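Local coordinates for surface protein R28 (Streptococcus pyogenes, PDB 6S5Z) that is anchored to the streptococcal cell wall and is implicated in infection, this chain being one immunoglobulin-like Rib domain of the longer surface protein, at residues I7-E12 with V64-G69; D28-T33 with G60-H65. All blocks are in the same frame, centred on the assembly; numbering follows the deposited sequence.

How the contacts relate
Both contacts end on strand 56-65 and share Val-64, whose side chain meets Pro-11 in contact 1 and Ile-30 in contact 2. Contact 2 is the core one: its centre lies about 2 Å from the centre of the chain, and all four touching residues are buried, three aliphatic and one a serine that takes part through CB. Contact 1 sits further out, its centre about 12 Å from that of the chain, is partly buried, and mixes aromatic and proline packing with a sodium site. The centres are about 10 Å apart, and the first segments are stitched together: Ala-31 N is 2.7 Å from Glu-12 O, a probable hydrogen bond.

Contact 1: residues I7-E12 with V64-G69; sequences IKYSPE and VHYPDG. With NA (sodium ion), chain C.
Val-64 meets Pro-11 where the inner side of strand 56-65, part of the sheet of this immunoglobulin-like Rib domain, faces the loop that follows helix 5-8. The touch is loose: Val-64 CG2, held anti to its own carbonyl carbon, stands 4.2 Å from Pro-11 CB. Beyond the strand end, Tyr-66 carries most of the interface. With its ring directed away from the carbonyl carbon (chi1 -64°), it reaches across to both Tyr-9 and Pro-11. The two tyrosines run past each other in opposite directions; their planes are inclined by 28° and their centroids lie 5.6 Å apart, a slid geometry with hardly any ring overlap. Their closest carbon contact is near the root of Tyr-9, whose CB is 3.8 Å from Tyr-66 CE1; Tyr-9 CD2 also comes to 4.0 Å from Tyr-66 CE1. Pro-11 comes to the edge of the Tyr-66 ring, near its plane, with CD 3.1 Å from Tyr-66 OH. That hydroxyl is hydrogen-bonded to Asp-72 OD2, which also binds the sodium ion, so Tyr-66 is a second-shell residue of the metal site. Tyr-9 O binds the same ion at 2.5 Å, alongside Lys-6 O and three waters; one water, 2.6 Å from the metal, also bonds Ser-10 OG. Tyr-66 also opens a type I turn, closed by Gly-69 N bonding to Tyr-66 O at 3.0 Å.

Contact 2: residues D28-T33 with G60-H65; sequences DSIANT and GIVEVH
Ser-29 and Val-62 form the closest backbone approach between segment 28-33, which leaves a short 3-10 turn at Ser-29, and residues 60-65 of strand 56-65, with their CA atoms 7.5 Å apart. No hydrogen bond crosses this gap, so the join rests on side chains alone. Ser-29 takes part through carbon: its CB lies 4.0 Å from Val-62 CG2. Trp-44 of strand 41-44 touches both residues, so the pair is flanked by the neighbouring strand.

Ile-30 comes next and makes the larger share of the contact. Its CG1 branch is anti to the carbonyl carbon (chi1 -61°), and its terminal methyl CD1 reaches Val-62 CG1 at 3.8 Å. CD1 is nearly as near to Val-62 CB, at 3.9 Å, so the methyl lies against the branch point as well as against one arm of the valine. The two arms of Val-62 are divided between partners, CG1 meeting Ile-30 and CG2 meeting Ser-29. In the immunoglobulin-like fold of the Rib domain, this lays the connection between strands 16-19 and 41-44 over the buried face of strand 56-65. The alternation of a beta strand turns Val-62 and Val-64 inward together, while the CB of Glu-63 between them is directed away and its OE1 accepts a hydrogen bond from His-65 NE2 at 2.9 Å. Ile-30 CD1 also approaches Val-64 CG2, more loosely at 4.4 Å. Ile-30 touches Val-74 of strand 71-81, extending the aliphatic cluster to an adjacent strand.

Further along, Asn-32 ties the segment to residues 10-12, its OD1 accepting from Glu-12 N and its ND2 donating to Ser-10 O.

Contact 1: residues I7-E12 with V64-G69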
ATOM      1  N   ILE A   7      13.623   8.290   2.407  1.00 23.23           N
ATOM      2  CA  ILE A   7      13.754   9.169   3.566  1.00 23.83           C
ATOM      3  C   ILE A   7      12.955  10.456   3.373  1.00 22.17           C
ATOM      4  O   ILE A   7      12.328  10.946   4.317  1.00 26.10           O
ATOM      5  CB  ILE A   7      15.239   9.457   3.855  1.00 25.37           C
ATOM      6  CG1 ILE A   7      15.989   8.156   4.114  1.00 31.30           C
ATOM      7  CG2 ILE A   7      15.382  10.344   5.069  1.00 27.19           C
ATOM      8  CD1 ILE A   7      15.462   7.393   5.305  1.00 34.09           C
ATOM      9  N   LYS A   8      12.933  11.007   2.153  1.00 22.29           N
ATOM     10  CA  LYS A   8      12.245  12.281   1.938  1.00 21.79           C
ATOM     11  C   LYS A   8      10.741  12.140   2.106  1.00 21.80           C
ATOM     12  O   LYS A   8      10.078  13.057   2.616  1.00 23.99           O
ATOM     13  CB  LYS A   8      12.521  12.852   0.544  1.00 26.30           C
ATOM     14  CG  LYS A   8      13.930  13.239   0.227  1.00 31.76           C
ATOM     15  CD  LYS A   8      14.031  13.570  -1.256  1.00 30.54           C
ATOM     16  CE  LYS A   8      15.342  14.263  -1.569  1.00 31.11           C
ATOM     17  NZ  LYS A   8      15.462  14.592  -3.002  1.00 29.30           N
ATOM     18  N   TYR A   9      10.183  11.020   1.662  1.00 18.18           N
ATOM     19  CA  TYR A   9       8.746  10.870   1.520  1.00 16.19           C
ATOM     20  C   TYR A   9       8.184   9.996   2.636  1.00 20.32           C
ATOM     21  O   TYR A   9       8.874   9.129   3.185  1.00 17.30           O
ATOM     22  CB  TYR A   9       8.402  10.303   0.144  1.00 12.73           C
ATOM     23  CG  TYR A   9       8.925  11.194  -0.969  1.00 12.84           C
ATOM     24  CD1 TYR A   9       8.348  12.441  -1.231  1.00 16.43           C
ATOM     25  CD2 TYR A   9      10.000  10.794  -1.751  1.00 10.85           C
ATOM     26  CE1 TYR A   9       8.843  13.266  -2.241  1.00 15.05           C
ATOM     27  CE2 TYR A   9      10.494  11.613  -2.769  1.00 20.37           C
ATOM     28  CZ  TYR A   9       9.918  12.843  -2.999  1.00 21.94           C
ATOM     29  OH  TYR A   9      10.424  13.637  -4.010  1.00 27.54           O
ATOM     30  N   SER A  10       6.921  10.254   2.985  1.00 16.25           N
ATOM     31  CA  SER A  10       6.270   9.627   4.134  1.00 16.05           C
ATOM     32  C   SER A  10       4.906   9.066   3.751  1.00 15.69           C
ATOM     33  O   SER A  10       3.860   9.650   4.079  1.00 12.75           O
ATOM     34  CB  SER A  10       6.150  10.631   5.283  1.00 19.33           C
ATOM     35  OG  SER A  10       7.437  11.064   5.704  1.00 21.90           O
ATOM     36  N   PRO A  11       4.871   7.928   3.061  1.00 17.70           N
ATOM     37  CA  PRO A  11       3.583   7.305   2.744  1.00 11.04           C
ATOM     38  C   PRO A  11       2.869   6.845   4.008  1.00 14.11           C
ATOM     39  O   PRO A  11       3.491   6.397   4.976  1.00 13.64           O
ATOM     40  CB  PRO A  11       3.966   6.122   1.847  1.00 14.84           C
ATOM     41  CG  PRO A  11       5.378   5.822   2.209  1.00 16.14           C
ATOM     42  CD  PRO A  11       6.011   7.113   2.611  1.00 18.25           C
ATOM     43  N   GLU A  12       1.549   6.995   3.998  1.00 12.08           N
ATOM     44  CA  GLU A  12       0.714   6.616   5.124  1.00 13.74           C
ATOM     45  C   GLU A  12      -0.412   5.746   4.615  1.00 19.21           C
ATOM     46  O   GLU A  12      -0.956   5.993   3.534  1.00 12.01           O
ATOM     47  CB  GLU A  12       0.133   7.842   5.833  1.00 19.84           C
ATOM     48  CG  GLU A  12       1.184   8.707   6.483  1.00 28.62           C
ATOM     49  CD  GLU A  12       0.600   9.955   7.117  1.00 37.76           C
ATOM     50  OE1 GLU A  12       0.694  11.025   6.478  1.00 35.90           O
ATOM     51  OE2 GLU A  12       0.016   9.859   8.219  1.00 48.27           O
ATOM     52  N   VAL A  64       6.105   0.814  -1.736  1.00  9.23           N
ATOM     53  CA  VAL A  64       6.117   2.050  -2.516  1.00  9.13           C
ATOM     54  C   VAL A  64       7.494   2.170  -3.159  1.00 12.09           C
ATOM     55  O   VAL A  64       8.501   2.311  -2.459  1.00 13.74           O
ATOM     56  CB  VAL A  64       5.791   3.275  -1.646  1.00  8.93           C
ATOM     57  CG1 VAL A  64       5.725   4.537  -2.497  1.00 14.45           C
ATOM     58  CG2 VAL A  64       4.475   3.074  -0.991  1.00 10.89           C
ATOM     59  N   HIS A  65       7.555   2.083  -4.488  1.00 10.08           N
ATOM     60  CA  HIS A  65       8.821   2.089  -5.224  1.00 11.60           C
ATOM     61  C   HIS A  65       9.059   3.496  -5.758  1.00 16.16           C
ATOM     62  O   HIS A  65       8.343   3.950  -6.649  1.00 13.33           O
ATOM     63  CB  HIS A  65       8.793   1.081  -6.374  1.00 14.69           C
ATOM     64  CG  HIS A  65       8.845  -0.350  -5.933  1.00 18.19           C
ATOM     65  ND1 HIS A  65       9.986  -1.117  -6.027  1.00 17.39           N
ATOM     66  CD2 HIS A  65       7.904  -1.143  -5.370  1.00 17.90           C
ATOM     67  CE1 HIS A  65       9.743  -2.325  -5.548  1.00 17.79           C
ATOM     68  NE2 HIS A  65       8.485  -2.369  -5.148  1.00 17.18           N
ATOM     69  N   TYR A  66      10.094   4.145  -5.273  1.00 13.49           N
ATOM     70  CA  TYR A  66      10.352   5.528  -5.626  1.00 12.09           C
ATOM     71  C   TYR A  66      11.235   5.603  -6.858  1.00 17.72           C
ATOM     72  O   TYR A  66      11.888   4.620  -7.228  1.00 18.06           O
ATOM     73  CB  TYR A  66      11.027   6.242  -4.466  1.00 17.64           C
ATOM     74  CG  TYR A  66      10.180   6.329  -3.241  1.00 13.53           C
ATOM     75  CD1 TYR A  66       9.066   7.143  -3.214  1.00 10.92           C
ATOM     76  CD2 TYR A  66      10.504   5.611  -2.092  1.00 15.33           C
ATOM     77  CE1 TYR A  66       8.292   7.240  -2.092  1.00 19.86           C
ATOM     78  CE2 TYR A  66       9.733   5.710  -0.960  1.00 16.60           C
ATOM     79  CZ  TYR A  66       8.626   6.519  -0.970  1.00 15.87           C
ATOM     80  OH  TYR A  66       7.850   6.621   0.152  1.00 21.17           O
ATOM     81  N   PRO A  67      11.271   6.758  -7.527  1.00 15.92           N
ATOM     82  CA  PRO A  67      12.085   6.867  -8.749  1.00 21.58           C
ATOM     83  C   PRO A  67      13.570   6.641  -8.548  1.00 23.73           C
ATOM     84  O   PRO A  67      14.239   6.246  -9.507  1.00 27.12           O
ATOM     85  CB  PRO A  67      11.816   8.304  -9.227  1.00 17.66           C
ATOM     86  CG  PRO A  67      10.481   8.641  -8.646  1.00 19.01           C
ATOM     87  CD  PRO A  67      10.470   7.974  -7.292  1.00 12.61           C
ATOM     88  N   ASP A  68      14.117   6.833  -7.352  1.00 23.07           N
ATOM     89  CA  ASP A  68      15.549   6.631  -7.183  1.00 22.39           C
ATOM     90  C   ASP A  68      15.874   5.197  -6.828  1.00 24.84           C
ATOM     91  O   ASP A  68      17.035   4.886  -6.540  1.00 22.84           O
ATOM     92  CB  ASP A  68      16.129   7.587  -6.127  1.00 24.75           C
ATOM     93  CG  ASP A  68      15.717   7.235  -4.710  1.00 24.83           C
ATOM     94  OD1 ASP A  68      14.856   6.359  -4.518  1.00 24.47           O
ATOM     95  OD2 ASP A  68      16.256   7.856  -3.768  1.00 27.49           O
ATOM     96  N   GLY A  69      14.878   4.321  -6.860  1.00 21.90           N
ATOM     97  CA  GLY A  69      15.079   2.915  -6.599  1.00 19.30           C
ATOM     98  C   GLY A  69      14.926   2.504  -5.163  1.00 16.33           C
ATOM     99  O   GLY A  69      14.936   1.299  -4.881  1.00 24.07           O
TER
HETATM  100 NA    NA C 401       9.687   6.999   4.263  1.00 19.73          NA
HETATM  101  O   HOH W   1       9.338   8.868   6.093  1.00 29.09           O
HETATM  102  O   HOH W   2      11.116   5.055   5.511  1.00 39.82           O
HETATM  103  O   HOH W   3       7.783   5.868   5.694  1.00 46.20           O

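Contact 2: residues D28-T33 with G60-H65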
ATOM      1  N   ASP A  28      -4.286   1.848  -3.918  1.00  7.80           N
ATOM      2  CA  ASP A  28      -5.522   2.319  -3.314  1.00 10.44           C
ATOM      3  C   ASP A  28      -5.500   2.221  -1.800  1.00 15.92           C
ATOM      4  O   ASP A  28      -6.404   2.765  -1.148  1.00 13.49           O
ATOM      5  CB  ASP A  28      -6.717   1.547  -3.862  1.00  8.69           C
ATOM      6  CG  ASP A  28      -7.075   1.948  -5.275  1.00 21.26           C
ATOM      7  OD1 ASP A  28      -6.777   3.095  -5.678  1.00 22.71           O
ATOM      8  OD2 ASP A  28      -7.683   1.126  -5.980  1.00 21.41           O
ATOM      9  N   SER A  29      -4.510   1.534  -1.235  1.00 10.06           N
ATOM     10  CA  SER A  29      -4.339   1.420   0.205  1.00 11.11           C
ATOM     11  C   SER A  29      -3.359   2.440   0.765  1.00 11.03           C
ATOM     12  O   SER A  29      -3.001   2.359   1.947  1.00 16.52           O
ATOM     13  CB  SER A  29      -3.891  -0.003   0.575  1.00  9.37           C
ATOM     14  OG  SER A  29      -4.993  -0.895   0.510  1.00 11.60           O
ATOM     15  N   ILE A  30      -2.924   3.402  -0.040  1.00 10.32           N
ATOM     16  CA  ILE A  30      -2.040   4.465   0.427  1.00  8.27           C
ATOM     17  C   ILE A  30      -2.835   5.764   0.445  1.00  9.04           C
ATOM     18  O   ILE A  30      -3.415   6.154  -0.573  1.00 11.53           O
ATOM     19  CB  ILE A  30      -0.785   4.603  -0.450  1.00 11.76           C
ATOM     20  CG1 ILE A  30       0.040   3.315  -0.432  1.00  9.94           C
ATOM     21  CG2 ILE A  30       0.037   5.815  -0.021  1.00 11.67           C
ATOM     22  CD1 ILE A  30       0.530   2.917   0.930  1.00 18.42           C
ATOM     23  N   ALA A  31      -2.827   6.444   1.589  1.00  9.84           N
ATOM     24  CA  ALA A  31      -3.729   7.573   1.798  1.00 18.57           C
ATOM     25  C   ALA A  31      -3.253   8.830   1.085  1.00 13.92           C
ATOM     26  O   ALA A  31      -4.076   9.673   0.711  1.00 13.68           O
ATOM     27  CB  ALA A  31      -3.892   7.870   3.302  1.00 15.52           C
ATOM     28  N   ASN A  32      -1.949   8.981   0.880  1.00 10.67           N
ATOM     29  CA  ASN A  32      -1.420  10.276   0.482  1.00 11.17           C
ATOM     30  C   ASN A  32      -0.501  10.150  -0.726  1.00 10.39           C
ATOM     31  O   ASN A  32       0.606  10.697  -0.740  1.00 13.01           O
ATOM     32  CB  ASN A  32      -0.711  10.912   1.675  1.00 11.85           C
ATOM     33  CG  ASN A  32       0.502  10.117   2.111  1.00 19.99           C
ATOM     34  OD1 ASN A  32       0.567   8.905   1.881  1.00 12.60           O
ATOM     35  ND2 ASN A  32       1.480  10.793   2.724  1.00 19.26           N
ATOM     36  N   THR A  33      -0.955   9.439  -1.779  1.00  9.95           N
ATOM     37  CA  THR A  33      -0.148   9.327  -2.999  1.00 13.21           C
ATOM     38  C   THR A  33       0.069  10.681  -3.657  1.00 16.64           C
ATOM     39  O   THR A  33       0.926  10.801  -4.538  1.00 18.76           O
ATOM     40  CB  THR A  33      -0.784   8.383  -4.033  1.00  9.41           C
ATOM     41  OG1 THR A  33      -2.089   8.848  -4.398  1.00 18.17           O
ATOM     42  CG2 THR A  33      -0.890   6.962  -3.504  1.00 14.73           C
ATOM     43  N   GLY A  60      -2.048  -6.237   5.297  1.00 15.51           N
ATOM     44  CA  GLY A  60      -1.245  -6.364   4.098  1.00 19.33           C
ATOM     45  C   GLY A  60      -0.100  -5.382   4.185  1.00 19.14           C
ATOM     46  O   GLY A  60      -0.031  -4.557   5.098  1.00 19.72           O
ATOM     47  N   ILE A  61       0.815  -5.491   3.227  1.00  8.90           N
ATOM     48  CA  ILE A  61       1.961  -4.593   3.138  1.00  9.04           C
ATOM     49  C   ILE A  61       2.069  -4.075   1.714  1.00 16.48           C
ATOM     50  O   ILE A  61       2.099  -4.860   0.757  1.00 11.43           O
ATOM     51  CB  ILE A  61       3.258  -5.285   3.578  1.00 10.55           C
ATOM     52  CG1 ILE A  61       3.097  -5.797   5.019  1.00 12.27           C
ATOM     53  CG2 ILE A  61       4.430  -4.322   3.478  1.00 11.63           C
ATOM     54  CD1 ILE A  61       4.196  -6.719   5.462  1.00 11.80           C
ATOM     55  N   VAL A  62       2.091  -2.754   1.575  1.00 11.93           N
ATOM     56  CA  VAL A  62       2.298  -2.097   0.298  1.00 13.85           C
ATOM     57  C   VAL A  62       3.767  -1.727   0.190  1.00 15.70           C
ATOM     58  O   VAL A  62       4.348  -1.174   1.137  1.00 15.43           O
ATOM     59  CB  VAL A  62       1.409  -0.851   0.172  1.00 12.62           C
ATOM     60  CG1 VAL A  62       1.711  -0.088  -1.139  1.00  8.30           C
ATOM     61  CG2 VAL A  62      -0.053  -1.241   0.252  1.00 12.68           C
ATOM     62  N   GLU A  63       4.377  -2.060  -0.946  1.00 13.31           N
ATOM     63  CA  GLU A  63       5.684  -1.532  -1.296  1.00 14.04           C
ATOM     64  C   GLU A  63       5.504  -0.291  -2.158  1.00 15.57           C
ATOM     65  O   GLU A  63       4.844  -0.347  -3.204  1.00 11.09           O
ATOM     66  CB  GLU A  63       6.513  -2.557  -2.060  1.00 12.00           C
ATOM     67  CG  GLU A  63       6.749  -3.826  -1.307  1.00 15.56           C
ATOM     68  CD  GLU A  63       7.556  -4.820  -2.142  1.00 18.12           C
ATOM     69  OE1 GLU A  63       7.777  -4.569  -3.353  1.00 14.80           O
ATOM     70  OE2 GLU A  63       7.968  -5.846  -1.576  1.00 15.29           O
ATOM     71  N   VAL A  64       6.105   0.814  -1.736  1.00  9.23           N
ATOM     72  CA  VAL A  64       6.117   2.050  -2.516  1.00  9.13           C
ATOM     73  C   VAL A  64       7.494   2.170  -3.159  1.00 12.09           C
ATOM     74  O   VAL A  64       8.501   2.311  -2.459  1.00 13.74           O
ATOM     75  CB  VAL A  64       5.791   3.275  -1.646  1.00  8.93           C
ATOM     76  CG1 VAL A  64       5.725   4.537  -2.497  1.00 14.45           C
ATOM     77  CG2 VAL A  64       4.475   3.074  -0.991  1.00 10.89           C
ATOM     78  N   HIS A  65       7.555   2.083  -4.488  1.00 10.08           N
ATOM     79  CA  HIS A  65       8.821   2.089  -5.224  1.00 11.60           C
ATOM     80  C   HIS A  65       9.059   3.496  -5.758  1.00 16.16           C
ATOM     81  O   HIS A  65       8.343   3.950  -6.649  1.00 13.33           O
ATOM     82  CB  HIS A  65       8.793   1.081  -6.374  1.00 14.69           C
ATOM     83  CG  HIS A  65       8.845  -0.350  -5.933  1.00 18.19           C
ATOM     84  ND1 HIS A  65       9.986  -1.117  -6.027  1.00 17.39           N
ATOM     85  CD2 HIS A  65       7.904  -1.143  -5.370  1.00 17.90           C
ATOM     86  CE1 HIS A  65       9.743  -2.325  -5.548  1.00 17.79           C
ATOM     87  NE2 HIS A  65       8.485  -2.369  -5.148  1.00 17.18           N
TER